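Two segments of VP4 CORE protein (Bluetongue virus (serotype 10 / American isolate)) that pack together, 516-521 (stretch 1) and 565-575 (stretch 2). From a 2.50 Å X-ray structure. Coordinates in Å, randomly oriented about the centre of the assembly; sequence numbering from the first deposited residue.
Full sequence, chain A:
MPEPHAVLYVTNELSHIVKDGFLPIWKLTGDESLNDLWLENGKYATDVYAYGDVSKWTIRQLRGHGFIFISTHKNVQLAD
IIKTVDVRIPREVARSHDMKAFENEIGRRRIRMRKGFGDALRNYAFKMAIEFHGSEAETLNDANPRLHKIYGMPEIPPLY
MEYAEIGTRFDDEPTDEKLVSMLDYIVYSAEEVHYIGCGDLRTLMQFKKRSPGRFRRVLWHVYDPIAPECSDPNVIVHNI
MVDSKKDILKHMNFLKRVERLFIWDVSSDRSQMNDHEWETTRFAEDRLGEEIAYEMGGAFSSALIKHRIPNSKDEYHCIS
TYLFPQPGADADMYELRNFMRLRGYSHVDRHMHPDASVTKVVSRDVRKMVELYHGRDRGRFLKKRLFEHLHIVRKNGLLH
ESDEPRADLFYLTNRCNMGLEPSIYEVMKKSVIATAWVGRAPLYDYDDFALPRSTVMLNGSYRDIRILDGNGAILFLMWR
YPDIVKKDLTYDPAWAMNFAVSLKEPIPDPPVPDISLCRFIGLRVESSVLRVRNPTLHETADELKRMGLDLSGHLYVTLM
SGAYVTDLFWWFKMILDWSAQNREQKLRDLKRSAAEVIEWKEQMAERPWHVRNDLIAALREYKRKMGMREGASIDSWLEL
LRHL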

ATOM      1  N   SER A 516      -6.446 -20.236   7.901  1.00 -7.30           N
ATOM      2  CA  SER A 516      -6.898 -18.908   7.505  1.00  7.82           C
ATOM      3  C   SER A 516      -8.117 -18.482   8.315  1.00 21.34           C
ATOM      4  O   SER A 516      -8.252 -17.327   8.696  1.00 16.80           O
ATOM      5  CB  SER A 516      -7.224 -18.909   6.007  1.00 -3.63           C
ATOM      6  OG  SER A 516      -8.272 -19.810   5.700  1.00 12.39           O
ATOM      7  N   LEU A 517      -9.001 -19.439   8.565  1.00 11.66           N
ATOM      8  CA  LEU A 517     -10.196 -19.218   9.359  1.00 14.16           C
ATOM      9  C   LEU A 517      -9.925 -19.381  10.872  1.00 15.25           C
ATOM     10  O   LEU A 517     -10.299 -18.519  11.667  1.00 25.92           O
ATOM     11  CB  LEU A 517     -11.295 -20.180   8.890  1.00 15.64           C
ATOM     12  CG  LEU A 517     -12.675 -20.146   9.547  1.00 27.38           C
ATOM     13  CD1 LEU A 517     -13.401 -18.845   9.230  1.00 23.36           C
ATOM     14  CD2 LEU A 517     -13.509 -21.370   9.127  1.00  8.90           C
ATOM     15  N   CYS A 518      -9.254 -20.477  11.240  1.00 14.39           N
ATOM     16  CA  CYS A 518      -9.197 -20.953  12.618  1.00 10.24           C
ATOM     17  C   CYS A 518      -7.792 -21.038  13.190  1.00 22.42           C
ATOM     18  O   CYS A 518      -7.010 -21.920  12.832  1.00 32.07           O
ATOM     19  CB  CYS A 518      -9.884 -22.317  12.737  1.00 19.29           C
ATOM     20  SG  CYS A 518     -11.609 -22.307  12.236  1.00 17.51           S
ATOM     21  N   ARG A 519      -7.488 -20.103  14.084  1.00 18.99           N
ATOM     22  CA  ARG A 519      -6.260 -20.145  14.868  1.00 14.08           C
ATOM     23  C   ARG A 519      -6.621 -20.051  16.351  1.00 13.34           C
ATOM     24  O   ARG A 519      -6.390 -20.995  17.099  1.00 11.54           O
ATOM     25  CB  ARG A 519      -5.279 -19.056  14.408  1.00  4.23           C
ATOM     26  CG  ARG A 519      -4.622 -19.378  13.038  1.00 -9.34           C
ATOM     27  CD  ARG A 519      -4.282 -18.150  12.210  1.00 16.13           C
ATOM     28  NE  ARG A 519      -5.472 -17.613  11.551  1.00-10.48           N
ATOM     29  CZ  ARG A 519      -5.974 -16.401  11.761  1.00  6.21           C
ATOM     30  NH1 ARG A 519      -5.372 -15.556  12.599  1.00-12.60           N
ATOM     31  NH2 ARG A 519      -7.072 -16.029  11.116  1.00-11.37           N
ATOM     32  N   PHE A 520      -7.226 -18.928  16.744  1.00 -7.66           N
ATOM     33  CA  PHE A 520      -7.767 -18.677  18.092  1.00 18.26           C
ATOM     34  C   PHE A 520      -6.723 -18.813  19.196  1.00 18.31           C
ATOM     35  O   PHE A 520      -6.997 -19.364  20.275  1.00 17.50           O
ATOM     36  CB  PHE A 520      -8.995 -19.550  18.385  1.00 39.19           C
ATOM     37  CG  PHE A 520     -10.094 -19.406  17.379  1.00 15.63           C
ATOM     38  CD1 PHE A 520     -10.507 -20.501  16.628  1.00 31.57           C
ATOM     39  CD2 PHE A 520     -10.720 -18.174  17.172  1.00 20.20           C
ATOM     40  CE1 PHE A 520     -11.523 -20.380  15.697  1.00  8.75           C
ATOM     41  CE2 PHE A 520     -11.731 -18.037  16.235  1.00 33.76           C
ATOM     42  CZ  PHE A 520     -12.134 -19.146  15.498  1.00 11.70           C
ATOM     43  N   ILE A 521      -5.529 -18.302  18.909  1.00 21.72           N
ATOM     44  CA  ILE A 521      -4.409 -18.359  19.838  1.00 20.20           C
ATOM     45  C   ILE A 521      -4.720 -17.504  21.068  1.00 14.07           C
ATOM     46  O   ILE A 521      -5.076 -16.327  20.952  1.00 21.78           O
ATOM     47  CB  ILE A 521      -3.075 -17.915  19.166  1.00 12.43           C
ATOM     48  CG1 ILE A 521      -2.733 -18.810  17.957  1.00 22.83           C
ATOM     49  CG2 ILE A 521      -1.940 -17.869  20.184  1.00 10.10           C
ATOM     50  CD1 ILE A 521      -2.544 -20.295  18.275  1.00  4.69           C
ATOM     51  N   VAL A 565     -10.542 -11.589  14.884  1.00 16.60           N
ATOM     52  CA  VAL A 565     -11.332 -11.333  13.676  1.00 16.81           C
ATOM     53  C   VAL A 565     -11.316 -12.565  12.788  1.00 27.28           C
ATOM     54  O   VAL A 565     -10.306 -12.866  12.162  1.00 26.08           O
ATOM     55  CB  VAL A 565     -10.787 -10.136  12.852  1.00 14.30           C
ATOM     56  CG1 VAL A 565     -11.644  -9.923  11.610  1.00 11.88           C
ATOM     57  CG2 VAL A 565     -10.726  -8.868  13.701  1.00 13.26           C
ATOM     58  N   THR A 566     -12.429 -13.283  12.746  1.00 30.66           N
ATOM     59  CA  THR A 566     -12.589 -14.390  11.797  1.00 27.74           C
ATOM     60  C   THR A 566     -13.948 -14.305  11.096  1.00 27.64           C
ATOM     61  O   THR A 566     -14.775 -13.467  11.459  1.00 14.30           O
ATOM     62  CB  THR A 566     -12.392 -15.761  12.475  1.00 27.37           C
ATOM     63  OG1 THR A 566     -12.195 -16.768  11.474  1.00 46.55           O
ATOM     64  CG2 THR A 566     -13.600 -16.124  13.362  1.00 -4.04           C
ATOM     65  N   ASP A 567     -14.173 -15.170  10.102  1.00  4.64           N
ATOM     66  CA  ASP A 567     -15.375 -15.097   9.253  1.00 -6.18           C
ATOM     67  C   ASP A 567     -16.534 -15.927   9.809  1.00  8.07           C
ATOM     68  O   ASP A 567     -16.512 -17.159   9.766  1.00 17.20           O
ATOM     69  CB  ASP A 567     -15.050 -15.462   7.791  1.00 -6.81           C
ATOM     70  CG  ASP A 567     -16.199 -15.133   6.827  1.00 14.12           C
ATOM     71  OD1 ASP A 567     -16.671 -13.980   6.823  1.00 32.95           O
ATOM     72  OD2 ASP A 567     -16.628 -16.017   6.054  1.00  5.36           O
ATOM     73  N   LEU A 568     -17.546 -15.232  10.323  1.00 18.83           N
ATOM     74  CA  LEU A 568     -18.748 -15.868  10.859  1.00  4.09           C
ATOM     75  C   LEU A 568     -19.468 -16.748   9.846  1.00 23.03           C
ATOM     76  O   LEU A 568     -19.816 -17.883  10.146  1.00  6.94           O
ATOM     77  CB  LEU A 568     -19.716 -14.825  11.426  1.00 -5.53           C
ATOM     78  CG  LEU A 568     -19.382 -14.261  12.812  1.00  7.81           C
ATOM     79  CD1 LEU A 568     -20.512 -13.359  13.281  1.00  3.58           C
ATOM     80  CD2 LEU A 568     -19.139 -15.373  13.829  1.00 -7.45           C
ATOM     81  N   PHE A 569     -19.686 -16.225   8.646  1.00  6.59           N
ATOM     82  CA  PHE A 569     -20.451 -16.955   7.633  1.00 18.86           C
ATOM     83  C   PHE A 569     -19.803 -18.293   7.303  1.00  3.44           C
ATOM     84  O   PHE A 569     -20.447 -19.325   7.341  1.00 -7.83           O
ATOM     85  CB  PHE A 569     -20.591 -16.130   6.358  1.00 24.17           C
ATOM     86  CG  PHE A 569     -21.958 -16.174   5.772  1.00-12.98           C
ATOM     87  CD1 PHE A 569     -22.706 -15.010   5.622  1.00 40.07           C
ATOM     88  CD2 PHE A 569     -22.513 -17.380   5.393  1.00 83.71           C
ATOM     89  CE1 PHE A 569     -23.989 -15.057   5.093  1.00 10.28           C
ATOM     90  CE2 PHE A 569     -23.769 -17.429   4.870  1.00-12.56           C
ATOM     91  CZ  PHE A 569     -24.519 -16.269   4.711  1.00 23.39           C
ATOM     92  N   TRP A 570     -18.515 -18.259   6.979  1.00 -6.76           N
ATOM     93  CA  TRP A 570     -17.739 -19.463   6.697  1.00  6.82           C
ATOM     94  C   TRP A 570     -17.663 -20.375   7.934  1.00 20.11           C
ATOM     95  O   TRP A 570     -17.814 -21.596   7.826  1.00  8.86           O
ATOM     96  CB  TRP A 570     -16.356 -19.033   6.204  1.00 24.12           C
ATOM     97  CG  TRP A 570     -15.350 -20.098   6.009  1.00-11.25           C
ATOM     98  CD1 TRP A 570     -15.553 -21.449   6.041  1.00-17.67           C
ATOM     99  CD2 TRP A 570     -13.969 -19.905   5.691  1.00 -8.03           C
ATOM    100  NE1 TRP A 570     -14.372 -22.110   5.786  1.00 -8.71           N
ATOM    101  CE2 TRP A 570     -13.384 -21.182   5.568  1.00 13.14           C
ATOM    102  CE3 TRP A 570     -13.164 -18.767   5.495  1.00 -9.30           C
ATOM    103  CZ2 TRP A 570     -12.033 -21.359   5.270  1.00  4.13           C
ATOM    104  CZ3 TRP A 570     -11.817 -18.945   5.205  1.00  9.14           C
ATOM    105  CH2 TRP A 570     -11.271 -20.233   5.086  1.00 -7.87           C
ATOM    106  N   TRP A 571     -17.454 -19.765   9.098  1.00  8.38           N
ATOM    107  CA  TRP A 571     -17.396 -20.496  10.366  1.00 -7.44           C
ATOM    108  C   TRP A 571     -18.718 -21.218  10.671  1.00 11.24           C
ATOM    109  O   TRP A 571     -18.718 -22.417  10.919  1.00 17.76           O
ATOM    110  CB  TRP A 571     -16.984 -19.564  11.510  1.00 10.06           C
ATOM    111  CG  TRP A 571     -16.414 -20.274  12.684  1.00  7.53           C
ATOM    112  CD1 TRP A 571     -15.137 -20.731  12.825  1.00 35.29           C
ATOM    113  CD2 TRP A 571     -17.097 -20.601  13.898  1.00 -8.30           C
ATOM    114  NE1 TRP A 571     -14.979 -21.326  14.053  1.00  8.39           N
ATOM    115  CE2 TRP A 571     -16.170 -21.267  14.729  1.00 10.47           C
ATOM    116  CE3 TRP A 571     -18.411 -20.409  14.362  1.00 -3.11           C
ATOM    117  CZ2 TRP A 571     -16.513 -21.743  15.996  1.00 17.08           C
ATOM    118  CZ3 TRP A 571     -18.747 -20.875  15.622  1.00 29.91           C
ATOM    119  CH2 TRP A 571     -17.805 -21.536  16.422  1.00 10.73           C
ATOM    120  N   PHE A 572     -19.840 -20.500  10.615  1.00  4.48           N
ATOM    121  CA  PHE A 572     -21.153 -21.131  10.766  1.00  7.26           C
ATOM    122  C   PHE A 572     -21.344 -22.234   9.734  1.00  1.81           C
ATOM    123  O   PHE A 572     -22.002 -23.248  10.008  1.00 -9.58           O
ATOM    124  CB  PHE A 572     -22.296 -20.113  10.652  1.00 13.37           C
ATOM    125  CG  PHE A 572     -22.416 -19.177  11.830  1.00 10.27           C
ATOM    126  CD1 PHE A 572     -22.206 -19.625  13.132  1.00 10.03           C
ATOM    127  CD2 PHE A 572     -22.773 -17.845  11.639  1.00 15.91           C
ATOM    128  CE1 PHE A 572     -22.328 -18.758  14.215  1.00 29.41           C
ATOM    129  CE2 PHE A 572     -22.900 -16.975  12.718  1.00 34.33           C
ATOM    130  CZ  PHE A 572     -22.676 -17.434  14.007  1.00 58.43           C
ATOM    131  N   LYS A 573     -20.777 -22.052   8.544  1.00 15.27           N
ATOM    132  CA  LYS A 573     -20.920 -23.070   7.505  1.00 16.38           C
ATOM    133  C   LYS A 573     -20.072 -24.297   7.833  1.00  9.07           C
ATOM    134  O   LYS A 573     -20.470 -25.418   7.543  1.00  0.61           O
ATOM    135  CB  LYS A 573     -20.594 -22.516   6.116  1.00 32.17           C
ATOM    136  CG  LYS A 573     -21.247 -23.312   4.996  1.00  9.37           C
ATOM    137  CD  LYS A 573     -20.954 -22.767   3.600  1.00 19.15           C
ATOM    138  CE  LYS A 573     -21.405 -23.757   2.517  1.00-10.31           C
ATOM    139  NZ  LYS A 573     -20.894 -23.363   1.165  1.00 16.26           N
ATOM    140  N   MET A 574     -18.923 -24.082   8.467  1.00 -8.04           N
ATOM    141  CA  MET A 574     -18.017 -25.183   8.791  1.00 11.75           C
ATOM    142  C   MET A 574     -18.537 -26.002   9.974  1.00 26.16           C
ATOM    143  O   MET A 574     -18.303 -27.209  10.049  1.00 33.38           O
ATOM    144  CB  MET A 574     -16.562 -24.688   8.994  1.00-12.68           C
ATOM    145  CG  MET A 574     -16.168 -24.251  10.387  1.00 22.98           C
ATOM    146  SD  MET A 574     -15.799 -25.616  11.497  1.00 17.30           S
ATOM    147  CE  MET A 574     -14.993 -26.735  10.380  1.00 -8.83           C
ATOM    148  N   ILE A 575     -19.256 -25.331  10.872  1.00 41.27           N
ATOM    149  CA  ILE A 575     -19.765 -25.929  12.108  1.00 50.87           C
ATOM    150  C   ILE A 575     -20.931 -26.888  11.847  1.00 32.55           C
ATOM    151  O   ILE A 575     -20.910 -28.033  12.303  1.00 34.15           O
ATOM    152  CB  ILE A 575     -20.191 -24.831  13.144  1.00 55.30           C
ATOM    153  CG1 ILE A 575     -18.988 -23.990  13.604  1.00 96.75           C
ATOM    154  CG2 ILE A 575     -20.931 -25.435  14.345  1.00 47.75           C
ATOM    155  CD1 ILE A 575     -17.900 -24.755  14.335  1.00 79.27           C
TER

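Leu517 forms the apolar centre of this contact: 131 Å² of it is covered by the other stretch, out of 421 Å² buried over both sides, and its CA-to-CB bond points toward that stretch. With chi1 at t and chi2 at p, the side chain places CD2 over one face of the Trp570 indole. Leu517 CD2 lies 3.5 Å from the centroid of the Trp570 five-membered ring and only 8° off the ring normal, the geometry of a CH-pi contact, in which a weakly polarised methyl group meets the electron-rich ring face. The same methyl reaches Trp571 and Met574, with Leu517 CD2 4.1 Å from Trp571 CD1 and 4.1 Å from Met574 CG. Leu517 CD1 also lies against the Trp570 indole, 3.7 Å from Trp570 CE3, and is 3.6 Å from Asp567 O.

Around this centre, Trp571 receives two further side chains. Cys518 SG approaches the edge of its indole, 3.9 Å from Trp571 CD1 and 82° off the normal of the five-membered ring. Phe520 meets that ring obliquely, with planes at 84° and centroids 5.8 Å apart; the edge of Phe520 also borders Thr566, its CE2 lying 3.9 Å from Thr566 CG2.

The backbone of stretch 1 is irregular, whereas stretch 2 passes from loop into a helix at Leu568. Asp567 caps that helix: Trp570 N donates to Asp567 OD2 at 3.1 Å, satisfying an amide at the first turn, where no preceding helical carbonyl is available.

At the polar edge, Leu517 and Thr566 bring their CA atoms within 5.9 Å, and Thr566 OG1 donates to Leu517 O at 2.6 Å, the one hydrogen bond between the stretches. Within stretch 1, Arg519 NH2 donates to Ser516 O (3.0 Å, 157°), tying the arginine back across the intervening residues. Ser516 OG lies 3.1 Å from Trp570 CH2, at the indole edge.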